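Side-chain contacts in putative deoxyribonuclease yjjV (Escherichia coli, PDB 1ZZM), which is a putative TatD-type hydrolase that binds two divalent metal cations and probably cleaves ester bonds, perhaps those of DNA: residues K189-I194 with F230-E235; L197-L202 with A245-N250. All blocks are in the same frame, centred on the assembly; numbering follows the deposited sequence.

Contact 1. Residues K189-I194 with F230-E235; sequences KTRDVI and FAVLCE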
ATOM      1  N   LYS A 189      -8.530 -11.196  14.246  1.00 28.47           N
ATOM      2  CA  LYS A 189      -7.389 -11.586  15.055  1.00 26.31           C
ATOM      3  C   LYS A 189      -6.110 -11.061  14.404  1.00 24.71           C
ATOM      4  O   LYS A 189      -4.999 -11.555  14.657  1.00 20.43           O
ATOM      5  CB  LYS A 189      -7.341 -13.111  15.174  1.00 31.27           C
ATOM      6  CG  LYS A 189      -8.595 -13.723  15.797  1.00 36.42           C
ATOM      7  CD  LYS A 189      -8.903 -13.099  17.156  1.00 41.18           C
ATOM      8  CE  LYS A 189      -7.727 -13.252  18.120  1.00 44.43           C
ATOM      9  NZ  LYS A 189      -7.921 -12.468  19.381  1.00 48.15           N
ATOM     10  N   THR A 190      -6.266 -10.046  13.568  1.00 17.72           N
ATOM     11  CA  THR A 190      -5.108  -9.484  12.899  1.00 17.37           C
ATOM     12  C   THR A 190      -4.093  -8.863  13.870  1.00 15.40           C
ATOM     13  O   THR A 190      -2.872  -8.883  13.617  1.00 15.67           O
ATOM     14  CB  THR A 190      -5.541  -8.482  11.820  1.00 14.70           C
ATOM     15  OG1 THR A 190      -6.341  -9.165  10.853  1.00 15.38           O
ATOM     16  CG2 THR A 190      -4.306  -7.897  11.092  1.00 16.52           C
ATOM     17  N   ARG A 191      -4.557  -8.341  15.001  1.00 14.59           N
ATOM     18  CA  ARG A 191      -3.617  -7.760  15.954  1.00 15.52           C
ATOM     19  C   ARG A 191      -2.643  -8.821  16.448  1.00 13.17           C
ATOM     20  O   ARG A 191      -1.450  -8.544  16.616  1.00 13.53           O
ATOM     21  CB  ARG A 191      -4.354  -7.139  17.160  1.00 17.84           C
ATOM     22  CG  ARG A 191      -5.225  -5.935  16.798  1.00 22.16           C
ATOM     23  CD  ARG A 191      -6.276  -5.651  17.893  1.00 21.61           C
ATOM     24  NE  ARG A 191      -5.720  -5.490  19.237  1.00 22.24           N
ATOM     25  CZ  ARG A 191      -5.143  -4.380  19.702  1.00 25.49           C
ATOM     26  NH1 ARG A 191      -5.028  -3.311  18.935  1.00 26.04           N
ATOM     27  NH2 ARG A 191      -4.699  -4.323  20.957  1.00 28.79           N
ATOM     28  N   ASP A 192      -3.135 -10.046  16.651  1.00 14.66           N
ATOM     29  CA  ASP A 192      -2.276 -11.119  17.123  1.00 16.35           C
ATOM     30  C   ASP A 192      -1.247 -11.507  16.061  1.00 16.85           C
ATOM     31  O   ASP A 192      -0.124 -11.873  16.392  1.00 19.03           O
ATOM     32  CB  ASP A 192      -3.100 -12.357  17.512  1.00 20.25           C
ATOM     33  CG  ASP A 192      -3.883 -12.154  18.789  1.00 29.16           C
ATOM     34  OD1 ASP A 192      -3.407 -11.392  19.667  1.00 30.80           O
ATOM     35  OD2 ASP A 192      -4.968 -12.769  18.924  1.00 31.97           O
ATOM     36  N   VAL A 193      -1.636 -11.415  14.787  1.00 15.69           N
ATOM     37  CA  VAL A 193      -0.720 -11.744  13.683  1.00 16.08           C
ATOM     38  C   VAL A 193       0.377 -10.711  13.644  1.00 15.15           C
ATOM     39  O   VAL A 193       1.573 -11.031  13.656  1.00 13.30           O
ATOM     40  CB  VAL A 193      -1.469 -11.726  12.301  1.00 14.39           C
ATOM     41  CG1 VAL A 193      -0.456 -11.877  11.120  1.00 13.29           C
ATOM     42  CG2 VAL A 193      -2.470 -12.815  12.259  1.00 15.59           C
ATOM     43  N   ILE A 194      -0.029  -9.443  13.638  1.00 13.71           N
ATOM     44  CA  ILE A 194       0.943  -8.362  13.570  1.00 14.76           C
ATOM     45  C   ILE A 194       1.883  -8.371  14.773  1.00 15.91           C
ATOM     46  O   ILE A 194       3.045  -7.997  14.674  1.00 15.63           O
ATOM     47  CB  ILE A 194       0.214  -7.014  13.450  1.00 13.84           C
ATOM     48  CG1 ILE A 194      -0.593  -7.021  12.166  1.00 11.35           C
ATOM     49  CG2 ILE A 194       1.196  -5.858  13.429  1.00 15.69           C
ATOM     50  CD1 ILE A 194       0.201  -7.326  10.897  1.00 15.50           C
ATOM     51  N   PHE A 230       0.591   3.687  14.465  1.00 15.74           N
ATOM     52  CA  PHE A 230       1.869   3.394  15.094  1.00 16.56           C
ATOM     53  C   PHE A 230       1.747   3.244  16.616  1.00 18.23           C
ATOM     54  O   PHE A 230       2.349   2.342  17.214  1.00 16.81           O
ATOM     55  CB  PHE A 230       2.891   4.499  14.762  1.00 17.67           C
ATOM     56  CG  PHE A 230       4.196   4.362  15.511  1.00 15.71           C
ATOM     57  CD1 PHE A 230       5.139   3.407  15.125  1.00 16.17           C
ATOM     58  CD2 PHE A 230       4.470   5.171  16.598  1.00 18.78           C
ATOM     59  CE1 PHE A 230       6.342   3.266  15.818  1.00 16.73           C
ATOM     60  CE2 PHE A 230       5.659   5.044  17.298  1.00 20.21           C
ATOM     61  CZ  PHE A 230       6.610   4.078  16.901  1.00 18.09           C
ATOM     62  N   ALA A 231       0.985   4.133  17.247  1.00 17.43           N
ATOM     63  CA  ALA A 231       0.815   4.067  18.702  1.00 18.56           C
ATOM     64  C   ALA A 231       0.185   2.729  19.055  1.00 17.58           C
ATOM     65  O   ALA A 231       0.566   2.092  20.023  1.00 21.14           O
ATOM     66  CB  ALA A 231      -0.071   5.225  19.202  1.00 16.77           C
ATOM     67  N   VAL A 232      -0.784   2.289  18.268  1.00 16.55           N
ATOM     68  CA  VAL A 232      -1.409   1.009  18.544  1.00 15.48           C
ATOM     69  C   VAL A 232      -0.449  -0.143  18.277  1.00 16.68           C
ATOM     70  O   VAL A 232      -0.424  -1.135  19.019  1.00 19.46           O
ATOM     71  CB  VAL A 232      -2.678   0.862  17.718  1.00 15.50           C
ATOM     72  CG1 VAL A 232      -3.268  -0.528  17.874  1.00 15.01           C
ATOM     73  CG2 VAL A 232      -3.681   1.913  18.171  1.00 19.67           C
ATOM     74  N   LEU A 233       0.341  -0.027  17.212  1.00 15.06           N
ATOM     75  CA  LEU A 233       1.320  -1.074  16.895  1.00 13.51           C
ATOM     76  C   LEU A 233       2.298  -1.225  18.055  1.00 15.73           C
ATOM     77  O   LEU A 233       2.735  -2.324  18.370  1.00 18.32           O
ATOM     78  CB  LEU A 233       2.104  -0.719  15.635  1.00 11.67           C
ATOM     79  CG  LEU A 233       3.194  -1.710  15.202  1.00 15.57           C
ATOM     80  CD1 LEU A 233       2.576  -3.063  14.886  1.00 11.23           C
ATOM     81  CD2 LEU A 233       3.946  -1.145  13.948  1.00 16.29           C
ATOM     82  N   CYS A 234       2.658  -0.113  18.689  1.00 15.18           N
ATOM     83  CA  CYS A 234       3.577  -0.196  19.819  1.00 18.88           C
ATOM     84  C   CYS A 234       2.959  -0.973  20.981  1.00 21.84           C
ATOM     85  O   CYS A 234       3.672  -1.636  21.729  1.00 23.82           O
ATOM     86  CB  CYS A 234       3.971   1.189  20.305  1.00 20.61           C
ATOM     87  SG  CYS A 234       5.023   2.066  19.167  1.00 25.90           S
ATOM     88  N   GLU A 235       1.642  -0.896  21.127  1.00 20.14           N
ATOM     89  CA  GLU A 235       0.974  -1.604  22.214  1.00 24.68           C
ATOM     90  C   GLU A 235       0.997  -3.107  21.948  1.00 24.28           C
ATOM     91  O   GLU A 235       0.983  -3.914  22.877  1.00 25.51           O
ATOM     92  CB  GLU A 235      -0.479  -1.120  22.356  1.00 25.90           C
ATOM     93  CG  GLU A 235      -0.616   0.294  22.932  1.00 30.87           C
ATOM     94  CD  GLU A 235      -1.973   0.935  22.641  1.00 32.02           C
ATOM     95  OE1 GLU A 235      -2.921   0.225  22.220  1.00 30.05           O
ATOM     96  OE2 GLU A 235      -2.078   2.170  22.845  1.00 38.13           O
TER
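Arg191 and Val232 meet where a charged tip runs into a branched aliphatic side chain, the two crossing at about a right angle, and the arginine is best followed outward from its root. CB, CG and CD stay clear of 230-235, while the side chain rests on Pro185. CG is anti to the carbonyl carbon and beside the backbone N (chi1 -65°); a bend at chi3 (54°) then turns the guanidinium toward Val232. NE and CZ still lie short of the partner. Only NH1 arrives, 3.5 Å from Val232 CG1, with the methyl at the guanidinium edge and near its plane. The same NH1 gives a hydrogen bond to the carbonyl O of Ile182, which anchors this end of the group; Ile182 is also touched by the side chain of Val232. NH2 stays 5.0 Å from Glu235 OE1, too far for a salt bridge, though the opposite charges may still attract weakly.

In this TatD-family enzyme, assigned to the TIM-barrel clan, helix 190-196 connects the parallel strands 175-178 and 202-204, and helix 226-236 follows the second of them. The contact therefore joins two helices packed outside the barrel sheet.

One turn deeper, the pairing becomes wholly apolar. Ile194 CG2 presses on Leu233 CD1 at 3.4 Å, tighter than usual for two carbons, and these side chains too are roughly perpendicular. Leu233 has CG anti to its own N (chi1 178°) and beside the carbonyl carbon, and CD1 is the branch that reaches the isoleucine. On the inner side Ile194 packs against Ile176 and Val178 of strand 175-178, and Leu233 packs on Ile244 of helix 241-256. The backbone O of Ile194 accepts a hydrogen bond from Arg237 NH1, just past helix 226-236.

Contact 2. Residues L197-L202 with A245-N250; sequences LPLASL and AQALLN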
ATOM      1  N   LEU A 197       4.657 -11.218  13.712  1.00 16.70           N
ATOM      2  CA  LEU A 197       5.543 -11.143  12.544  1.00 14.76           C
ATOM      3  C   LEU A 197       6.879 -10.480  12.866  1.00 15.60           C
ATOM      4  O   LEU A 197       6.980  -9.695  13.803  1.00 12.61           O
ATOM      5  CB  LEU A 197       4.851 -10.368  11.410  1.00 16.19           C
ATOM      6  CG  LEU A 197       3.522 -10.967  10.868  1.00 14.72           C
ATOM      7  CD1 LEU A 197       2.861  -9.999   9.842  1.00 12.40           C
ATOM      8  CD2 LEU A 197       3.810 -12.325  10.209  1.00 11.55           C
ATOM      9  N   PRO A 198       7.928 -10.808  12.089  1.00 13.49           N
ATOM     10  CA  PRO A 198       9.277 -10.239  12.256  1.00 15.41           C
ATOM     11  C   PRO A 198       9.135  -8.735  12.034  1.00 16.80           C
ATOM     12  O   PRO A 198       8.445  -8.304  11.100  1.00 12.06           O
ATOM     13  CB  PRO A 198      10.067 -10.835  11.110  1.00 13.70           C
ATOM     14  CG  PRO A 198       9.361 -12.161  10.831  1.00 17.54           C
ATOM     15  CD  PRO A 198       7.889 -11.842  11.043  1.00 16.44           C
ATOM     16  N   LEU A 199       9.795  -7.939  12.859  1.00 13.18           N
ATOM     17  CA  LEU A 199       9.697  -6.494  12.705  1.00 18.63           C
ATOM     18  C   LEU A 199      10.113  -5.993  11.309  1.00 16.07           C
ATOM     19  O   LEU A 199       9.605  -4.973  10.835  1.00 14.11           O
ATOM     20  CB  LEU A 199      10.571  -5.803  13.752  1.00 18.47           C
ATOM     21  CG  LEU A 199      10.318  -4.314  13.995  1.00 19.85           C
ATOM     22  CD1 LEU A 199       8.805  -4.076  14.220  1.00 22.05           C
ATOM     23  CD2 LEU A 199      11.097  -3.872  15.252  1.00 19.59           C
ATOM     24  N   ALA A 200      11.045  -6.696  10.668  1.00 13.08           N
ATOM     25  CA  ALA A 200      11.529  -6.281   9.358  1.00 13.53           C
ATOM     26  C   ALA A 200      10.497  -6.497   8.289  1.00 14.01           C
ATOM     27  O   ALA A 200      10.677  -6.040   7.166  1.00 12.10           O
ATOM     28  CB  ALA A 200      12.808  -7.042   8.990  1.00 15.10           C
ATOM     29  N   SER A 201       9.392  -7.178   8.612  1.00 10.45           N
ATOM     30  CA  SER A 201       8.412  -7.399   7.553  1.00 13.21           C
ATOM     31  C   SER A 201       7.271  -6.366   7.500  1.00 12.85           C
ATOM     32  O   SER A 201       6.461  -6.394   6.578  1.00 14.30           O
ATOM     33  CB  SER A 201       7.784  -8.779   7.705  1.00 14.60           C
ATOM     34  OG  SER A 201       6.807  -8.769   8.714  1.00 21.65           O
ATOM     35  N   LEU A 202       7.236  -5.459   8.463  1.00 10.57           N
ATOM     36  CA  LEU A 202       6.153  -4.480   8.571  1.00 10.63           C
ATOM     37  C   LEU A 202       6.341  -3.099   7.929  1.00 10.85           C
ATOM     38  O   LEU A 202       7.423  -2.534   7.961  1.00 11.72           O
ATOM     39  CB  LEU A 202       5.836  -4.251  10.051  1.00 10.39           C
ATOM     40  CG  LEU A 202       5.632  -5.506  10.909  1.00 16.30           C
ATOM     41  CD1 LEU A 202       5.245  -5.084  12.336  1.00 16.09           C
ATOM     42  CD2 LEU A 202       4.555  -6.406  10.291  1.00 12.20           C
ATOM     43  N   ALA A 245       9.690   2.366  15.305  1.00 14.78           N
ATOM     44  CA  ALA A 245       9.634   3.474  14.351  1.00 15.87           C
ATOM     45  C   ALA A 245      10.792   3.380  13.368  1.00 16.54           C
ATOM     46  O   ALA A 245      10.608   3.565  12.163  1.00 15.36           O
ATOM     47  CB  ALA A 245       9.687   4.795  15.085  1.00 15.14           C
ATOM     48  N   GLN A 246      11.999   3.108  13.871  1.00 16.42           N
ATOM     49  CA  GLN A 246      13.157   3.011  12.987  1.00 17.96           C
ATOM     50  C   GLN A 246      13.046   1.824  12.036  1.00 16.14           C
ATOM     51  O   GLN A 246      13.473   1.899  10.885  1.00 17.67           O
ATOM     52  CB  GLN A 246      14.474   2.869  13.767  1.00 19.18           C
ATOM     53  CG  GLN A 246      15.679   2.904  12.831  1.00 29.86           C
ATOM     54  CD  GLN A 246      15.718   4.195  12.005  1.00 36.79           C
ATOM     55  OE1 GLN A 246      15.851   5.304  12.550  1.00 43.02           O
ATOM     56  NE2 GLN A 246      15.577   4.059  10.687  1.00 37.28           N
ATOM     57  N   ALA A 247      12.461   0.733  12.500  1.00 16.52           N
ATOM     58  CA  ALA A 247      12.329  -0.427  11.631  1.00 15.98           C
ATOM     59  C   ALA A 247      11.372  -0.137  10.462  1.00 16.52           C
ATOM     60  O   ALA A 247      11.657  -0.466   9.302  1.00 15.00           O
ATOM     61  CB  ALA A 247      11.845  -1.597  12.422  1.00 13.60           C
ATOM     62  N   LEU A 248      10.230   0.469  10.765  1.00 16.61           N
ATOM     63  CA  LEU A 248       9.268   0.778   9.718  1.00 15.47           C
ATOM     64  C   LEU A 248       9.943   1.665   8.676  1.00 13.21           C
ATOM     65  O   LEU A 248       9.763   1.442   7.478  1.00 12.54           O
ATOM     66  CB  LEU A 248       8.043   1.479  10.302  1.00 12.88           C
ATOM     67  CG  LEU A 248       7.233   0.623  11.279  1.00 13.68           C
ATOM     68  CD1 LEU A 248       6.328   1.518  12.073  1.00 13.34           C
ATOM     69  CD2 LEU A 248       6.450  -0.475  10.510  1.00 14.41           C
ATOM     70  N   LEU A 249      10.727   2.656   9.114  1.00 12.58           N
ATOM     71  CA  LEU A 249      11.412   3.522   8.156  1.00 15.04           C
ATOM     72  C   LEU A 249      12.412   2.720   7.348  1.00 13.68           C
ATOM     73  O   LEU A 249      12.447   2.842   6.135  1.00 11.59           O
ATOM     74  CB  LEU A 249      12.129   4.714   8.837  1.00 14.41           C
ATOM     75  CG  LEU A 249      11.240   5.809   9.453  1.00 19.58           C
ATOM     76  CD1 LEU A 249      12.103   6.801  10.206  1.00 13.61           C
ATOM     77  CD2 LEU A 249      10.423   6.541   8.363  1.00 21.00           C
ATOM     78  N   ASN A 250      13.207   1.880   8.003  1.00 13.70           N
ATOM     79  CA  ASN A 250      14.209   1.084   7.267  1.00 15.06           C
ATOM     80  C   ASN A 250      13.588   0.095   6.263  1.00 12.28           C
ATOM     81  O   ASN A 250      14.100  -0.097   5.162  1.00 10.41           O
ATOM     82  CB  ASN A 250      15.089   0.289   8.239  1.00 19.64           C
ATOM     83  CG  ASN A 250      16.005   1.180   9.064  1.00 26.53           C
ATOM     84  OD1 ASN A 250      16.141   2.380   8.798  1.00 29.44           O
ATOM     85  ND2 ASN A 250      16.647   0.590  10.068  1.00 31.14           N
TER
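Leu202 and Leu248 bring the two backbones closest, with their CA atoms 6.2 Å apart. One partner is a regular helical stretch, 245-250; the other is a loop that winds through a 3-10 segment at 199-201 and becomes extended at Leu202, where strand 202-204 begins. The turn is pinned at Pro198, whose carbonyl O accepts from both Ser201 N and Ser201 OG. The hydroxyl donates in the carbonyl plane, 2.9 Å from Pro198 O, and this bond satisfies a buried side chain within its own turn.

No hydrogen bond links the two segments; the fit is made by apolar side chains, one of them lying against a carbonyl oxygen. Ala247 directs its methyl at the loop, and Leu199 lays its branch point over it. Leu199 CG stands only 3.5 Å from Ala247 CB, a tight approach, while Leu199 CD2 touches the same methyl at 3.7 Å. This reach depends on the first torsion of Leu199, which carries CG anti to the backbone N (chi1 -164°).

Leu248 works differently, using a branch end on the backbone as well as a side chain. Its CD2 lies 3.4 Å from Leu202 O and 3.9 Å from Leu202 CB. That carbonyl is not left to apolar surroundings, because Asn251 ND2, one turn beyond Ala247, gives hydrogen bonds to both Leu199 O and Leu202 O and so ties loop to helix just outside the two segments.

Leu202 reaches Val178 of strand 175-178, Ser201 is hydrogen-bonded through its backbone to Ile176 of the same strand, and Leu248 packs on Phe230 and Leu233 of helix 226-236; helix 241-256 is thereby seated against both the start of strand 202-204 and its preceding helix.

The segments alternate along the chain, so contact 1 and contact 2 interlock, their centres 13 Å apart. Helix 226-236, which belongs to contact 1, packs against helix 241-256 of contact 2: Phe230 CD1 lies 3.8 Å from Leu248 CD1, and Leu233 CD2 lies 4.0 Å from the same methyl. Leu233 CD1 also lies 4.2 Å from Leu202 CD1, so the start of strand 202-204 touches both helices. Both contacts are structural packing at a distance from the metal site. The side chain of Ile194 is about 11 Å, and that of Leu202 about 12 Å, from the side chain of His157, which binds zinc with Glu97 and His133.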